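Local atomic coordinates of type VI secretion system component (Escherichia coli O6, PDB entry 2P5Z), a protein that is a component of the type VI secretion apparatus, structurally similar to phage T4 tail proteins gp27 and gp5, and probably forms part of its injection device. Residues Glu37-Pro42 / Leu344-Thr349; Gly183-Phe188 / Gly372-Leu377. One frame throughout, in Å; residues are numbered along the deposited sequence.

Contact 1: residues Glu37-Pro42 / Leu344-Thr349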
# COMPACT_ATOMS: atom_id res chain seq x y z
N GLU A 37 22.51 -2.04 -4.48
CA GLU A 37 23.19 -1.51 -3.34
C GLU A 37 22.68 -0.09 -3.19
O GLU A 37 22.42 0.61 -4.16
CB GLU A 37 24.70 -1.48 -3.55
CG GLU A 37 25.33 -2.85 -3.77
CD GLU A 37 26.79 -2.81 -4.21
OE1 GLU A 37 27.63 -2.17 -3.52
OE2 GLU A 37 27.11 -3.45 -5.24
N GLN A 38 22.56 0.34 -1.94
CA GLN A 38 22.06 1.65 -1.60
C GLN A 38 22.45 1.94 -0.16
O GLN A 38 22.45 1.04 0.67
CB GLN A 38 20.54 1.66 -1.73
CG GLN A 38 19.88 3.01 -1.66
CD GLN A 38 18.38 2.84 -1.64
OE1 GLN A 38 17.87 1.76 -1.92
NE2 GLN A 38 17.67 3.90 -1.29
N LEU A 39 22.83 3.18 0.10
CA LEU A 39 23.09 3.68 1.44
C LEU A 39 21.93 3.42 2.40
O LEU A 39 20.77 3.51 2.00
CB LEU A 39 23.33 5.17 1.38
CG LEU A 39 24.62 5.58 0.68
CD1 LEU A 39 24.74 7.09 0.70
CD2 LEU A 39 25.82 4.93 1.36
N SER A 40 22.28 3.06 3.65
CA SER A 40 21.32 2.82 4.74
C SER A 40 20.34 1.73 4.49
O SER A 40 19.24 1.77 5.06
CB SER A 40 20.54 4.08 5.15
OG SER A 40 21.42 4.96 5.81
N THR A 41 20.71 0.77 3.66
CA THR A 41 19.89 -0.41 3.44
C THR A 41 20.82 -1.57 3.10
O THR A 41 21.89 -1.35 2.53
CB THR A 41 18.76 -0.20 2.36
OG1 THR A 41 18.52 -1.42 1.65
CG2 THR A 41 19.13 0.81 1.37
N PRO A 42 20.48 -2.80 3.53
CA PRO A 42 21.35 -3.92 3.16
C PRO A 42 21.25 -4.24 1.66
O PRO A 42 20.15 -4.25 1.10
CB PRO A 42 20.80 -5.08 4.00
CG PRO A 42 19.38 -4.70 4.30
CD PRO A 42 19.36 -3.21 4.39
N LEU A 344 27.93 12.45 -4.78
CA LEU A 344 28.01 11.36 -3.81
C LEU A 344 27.06 10.30 -4.26
O LEU A 344 25.87 10.56 -4.40
CB LEU A 344 27.63 11.85 -2.41
CG LEU A 344 27.70 10.94 -1.17
CD1 LEU A 344 26.38 10.24 -0.88
CD2 LEU A 344 28.88 9.95 -1.20
N ILE A 345 27.57 9.09 -4.46
CA ILE A 345 26.76 7.98 -4.90
C ILE A 345 25.93 7.46 -3.74
O ILE A 345 26.48 7.05 -2.72
CB ILE A 345 27.63 6.81 -5.39
CG1 ILE A 345 28.67 7.28 -6.41
CG2 ILE A 345 26.74 5.66 -5.90
CD1 ILE A 345 28.10 7.82 -7.73
N THR A 346 24.61 7.50 -3.92
CA THR A 346 23.68 7.00 -2.93
C THR A 346 23.19 5.60 -3.25
O THR A 346 22.73 4.90 -2.36
CB THR A 346 22.45 7.91 -2.79
OG1 THR A 346 21.72 7.94 -4.02
CG2 THR A 346 22.88 9.33 -2.42
N GLY A 347 23.26 5.19 -4.52
CA GLY A 347 22.71 3.91 -4.92
C GLY A 347 23.23 3.43 -6.27
O GLY A 347 23.59 4.26 -7.09
N VAL A 348 23.31 2.11 -6.46
CA VAL A 348 23.61 1.51 -7.77
C VAL A 348 22.71 0.30 -8.06
O VAL A 348 22.38 -0.47 -7.16
CB VAL A 348 25.10 1.08 -7.94
CG1 VAL A 348 26.06 2.26 -7.80
CG2 VAL A 348 25.48 -0.01 -6.97
N THR A 349 22.30 0.15 -9.31
CA THR A 349 21.70 -1.10 -9.78
C THR A 349 22.74 -1.73 -10.72
O THR A 349 23.48 -1.03 -11.37
CB THR A 349 20.34 -0.87 -10.44
OG1 THR A 349 19.48 -0.26 -9.47
CG2 THR A 349 19.67 -2.17 -10.88
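L39 carries CG anti to its carbonyl carbon (chi1 -68°), and L344 carries CG anti to its backbone N (chi1 -176°). The two side chains meet through their CD1 methyls, 3.9 Å apart. CD1 of L39 also passes over the backbone of the 344-349 strand, 3.8 Å from I345 O. On the face that holds E37 and V348, the two side chains lie side by side and point the same way, with E37 CB 3.8 Å from V348 CG2. The carboxylate of E37 is buried but not left alone: OE2 is paired with R85 and hydrogen-bonded to Y45. Between the backbones, E37 N donates to V348 O (3.1 Å) and V348 N returns the bond to E37 O (2.9 Å), a hydrogen-bonded antiparallel pair. Q38 and G347 follow as a non-hydrogen-bonded pair with their CA atoms 4.1 Å apart. L39, the second residue of a type II turn from Q38 to T41, still donates its N to T346 O (3.0 Å). Strand 343-353 thus pairs antiparallel with strand 29-38 on one side, while on its other side T346 and G347 both face T363 of strand 359-366, a classic beta bulge.

Contact 2: residues Gly183-Phe188 / Gly372-Leu377; sequences GIWFRF and GYRPAL
W185 and Y373 form the aromatic part of the contact, a T-shaped stack in which the edge of the tyrosine ring is directed at the face of the indole. The planes stand at 90°, and the centroids of the five-membered ring and the tyrosine ring are 5.2 Å apart. Y373 CD2 makes the closest ring approach, 3.6 Å from W185 CG and displaced toward the rim of the indole. The tryptophan CG met by this edge lies between its own backbone N and carbonyl carbon (chi1 55°). Apolar packing continues at P375, whose CG rests 3.9 Å from W185 CB. The same CG also lies against a carbonyl oxygen, 3.6 Å from I184 O.

G183 marks the end of helix 171-182: with positive phi it is the C-prime residue of a Schellman motif, and strand 185-191 starts two residues later. The polar part of the contact uses this same helix end. R374 NH1 donates to G183 O, which lies at the guanidinium edge, near its plane; the modelled length is very short, so its exact value is doubtful. A bend at chi2 (-65°) shapes the arginine chain, and CD passes 4.0 Å from G183 CA. Elsewhere the guanidinium is held by a salt bridge from NE to E304 and a hydrogen bond from NH1 to D203 O, while the backbone N of R374 bonds to N308 OD1 at the end of helix 298-308.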
# COMPACT_ATOMS: atom_id res chain seq x y z
N GLY A 183 19.25 10.91 11.63
CA GLY A 183 20.01 11.19 10.42
C GLY A 183 21.37 10.53 10.31
O GLY A 183 22.26 11.05 9.63
N ILE A 184 21.55 9.40 10.99
CA ILE A 184 22.77 8.61 10.86
C ILE A 184 22.57 7.68 9.67
O ILE A 184 21.46 7.19 9.43
CB ILE A 184 23.08 7.78 12.16
CG1 ILE A 184 23.52 8.68 13.30
CG2 ILE A 184 24.20 6.74 11.95
CD1 ILE A 184 23.59 7.96 14.65
N TRP A 185 23.63 7.46 8.91
CA TRP A 185 23.55 6.57 7.78
C TRP A 185 24.65 5.54 7.79
O TRP A 185 25.66 5.69 8.47
CB TRP A 185 23.57 7.35 6.46
CG TRP A 185 24.71 8.28 6.28
CD1 TRP A 185 24.79 9.58 6.69
CD2 TRP A 185 25.93 8.01 5.59
NE1 TRP A 185 25.99 10.13 6.32
CE2 TRP A 185 26.72 9.18 5.64
CE3 TRP A 185 26.45 6.88 4.95
CZ2 TRP A 185 27.99 9.27 5.06
CZ3 TRP A 185 27.73 6.97 4.37
CH2 TRP A 185 28.48 8.15 4.43
N PHE A 186 24.43 4.48 7.02
CA PHE A 186 25.45 3.47 6.89
C PHE A 186 25.75 2.99 5.46
O PHE A 186 24.92 3.11 4.55
CB PHE A 186 25.17 2.28 7.82
CG PHE A 186 23.85 1.60 7.58
CD1 PHE A 186 22.69 2.05 8.19
CD2 PHE A 186 23.79 0.46 6.78
CE1 PHE A 186 21.47 1.39 7.99
CE2 PHE A 186 22.57 -0.21 6.57
CZ PHE A 186 21.42 0.24 7.21
N ARG A 187 26.94 2.42 5.30
CA ARG A 187 27.28 1.69 4.11
C ARG A 187 28.04 0.43 4.47
O ARG A 187 28.47 0.25 5.61
CB ARG A 187 28.14 2.54 3.18
CG ARG A 187 29.55 2.79 3.65
CD ARG A 187 30.11 3.93 2.84
NE ARG A 187 31.46 4.28 3.23
CZ ARG A 187 32.55 3.72 2.72
NH1 ARG A 187 32.44 2.77 1.79
NH2 ARG A 187 33.74 4.12 3.14
N PHE A 188 28.22 -0.44 3.48
CA PHE A 188 28.94 -1.67 3.68
C PHE A 188 30.33 -1.55 3.08
O PHE A 188 30.53 -0.83 2.11
CB PHE A 188 28.15 -2.83 3.10
CG PHE A 188 26.89 -3.11 3.83
CD1 PHE A 188 26.86 -4.03 4.87
CD2 PHE A 188 25.72 -2.43 3.53
CE1 PHE A 188 25.71 -4.27 5.56
CE2 PHE A 188 24.56 -2.66 4.23
CZ PHE A 188 24.55 -3.59 5.24
N GLY A 372 24.43 17.29 3.96
CA GLY A 372 24.99 15.95 3.75
C GLY A 372 23.93 14.93 3.41
O GLY A 372 22.75 15.27 3.29
N TYR A 373 24.33 13.67 3.24
CA TYR A 373 23.37 12.61 2.94
C TYR A 373 22.53 12.31 4.17
O TYR A 373 23.05 12.33 5.28
CB TYR A 373 24.05 11.32 2.43
CG TYR A 373 23.07 10.16 2.30
CD1 TYR A 373 22.18 10.08 1.22
CD2 TYR A 373 22.99 9.18 3.28
CE1 TYR A 373 21.26 9.04 1.13
CE2 TYR A 373 22.08 8.15 3.19
CZ TYR A 373 21.22 8.08 2.13
OH TYR A 373 20.33 7.02 2.09
N ARG A 374 21.24 12.06 3.96
CA ARG A 374 20.31 11.69 5.01
C ARG A 374 19.33 10.67 4.43
O ARG A 374 18.79 10.90 3.35
CB ARG A 374 19.49 12.91 5.50
CG ARG A 374 20.28 14.06 6.12
CD ARG A 374 20.98 13.70 7.43
NE ARG A 374 22.07 14.65 7.69
CZ ARG A 374 23.15 14.37 8.42
NH1 ARG A 374 23.32 13.15 8.96
NH2 ARG A 374 24.08 15.31 8.59
N PRO A 375 19.09 9.56 5.13
CA PRO A 375 18.19 8.53 4.64
C PRO A 375 16.74 8.92 4.79
O PRO A 375 16.42 9.85 5.52
CB PRO A 375 18.48 7.32 5.54
CG PRO A 375 19.66 7.70 6.36
CD PRO A 375 19.71 9.17 6.41
N ALA A 376 15.86 8.20 4.09
CA ALA A 376 14.44 8.37 4.26
C ALA A 376 14.01 8.02 5.69
O ALA A 376 14.51 7.07 6.31
CB ALA A 376 13.66 7.53 3.22
N LEU A 377 13.09 8.82 6.19
CA LEU A 377 12.52 8.71 7.51
C LEU A 377 11.57 7.51 7.52
O LEU A 377 10.60 7.49 6.77
CB LEU A 377 11.74 10.01 7.72
CG LEU A 377 11.34 10.66 9.04
CD1 LEU A 377 9.99 10.11 9.50
CD2 LEU A 377 12.43 10.49 10.09

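How the contacts relate
The centres of contacts 1 and 2 lie 10 Å apart, and the two meet mainly at S40, with T41 O also packing on F188 CE2. The backbone N of S40 is 2.8 Å from F186 O, a probable hydrogen bond, and its OG bonds to F186 N and packs against W185 and P375. Along the chain the segments alternate: 37-42, 183-188, 344-349, 372-377. Contact 1 joins strands 29-38 and 343-353, whereas contact 2 sets the start of strand 185-191, in a separate three-stranded sheet, against the loop after strand 359-366. The turn leaving strand 29-38 thus bridges the two sheet systems, bringing together sequence-distant segments of what is probably the gp27-like part.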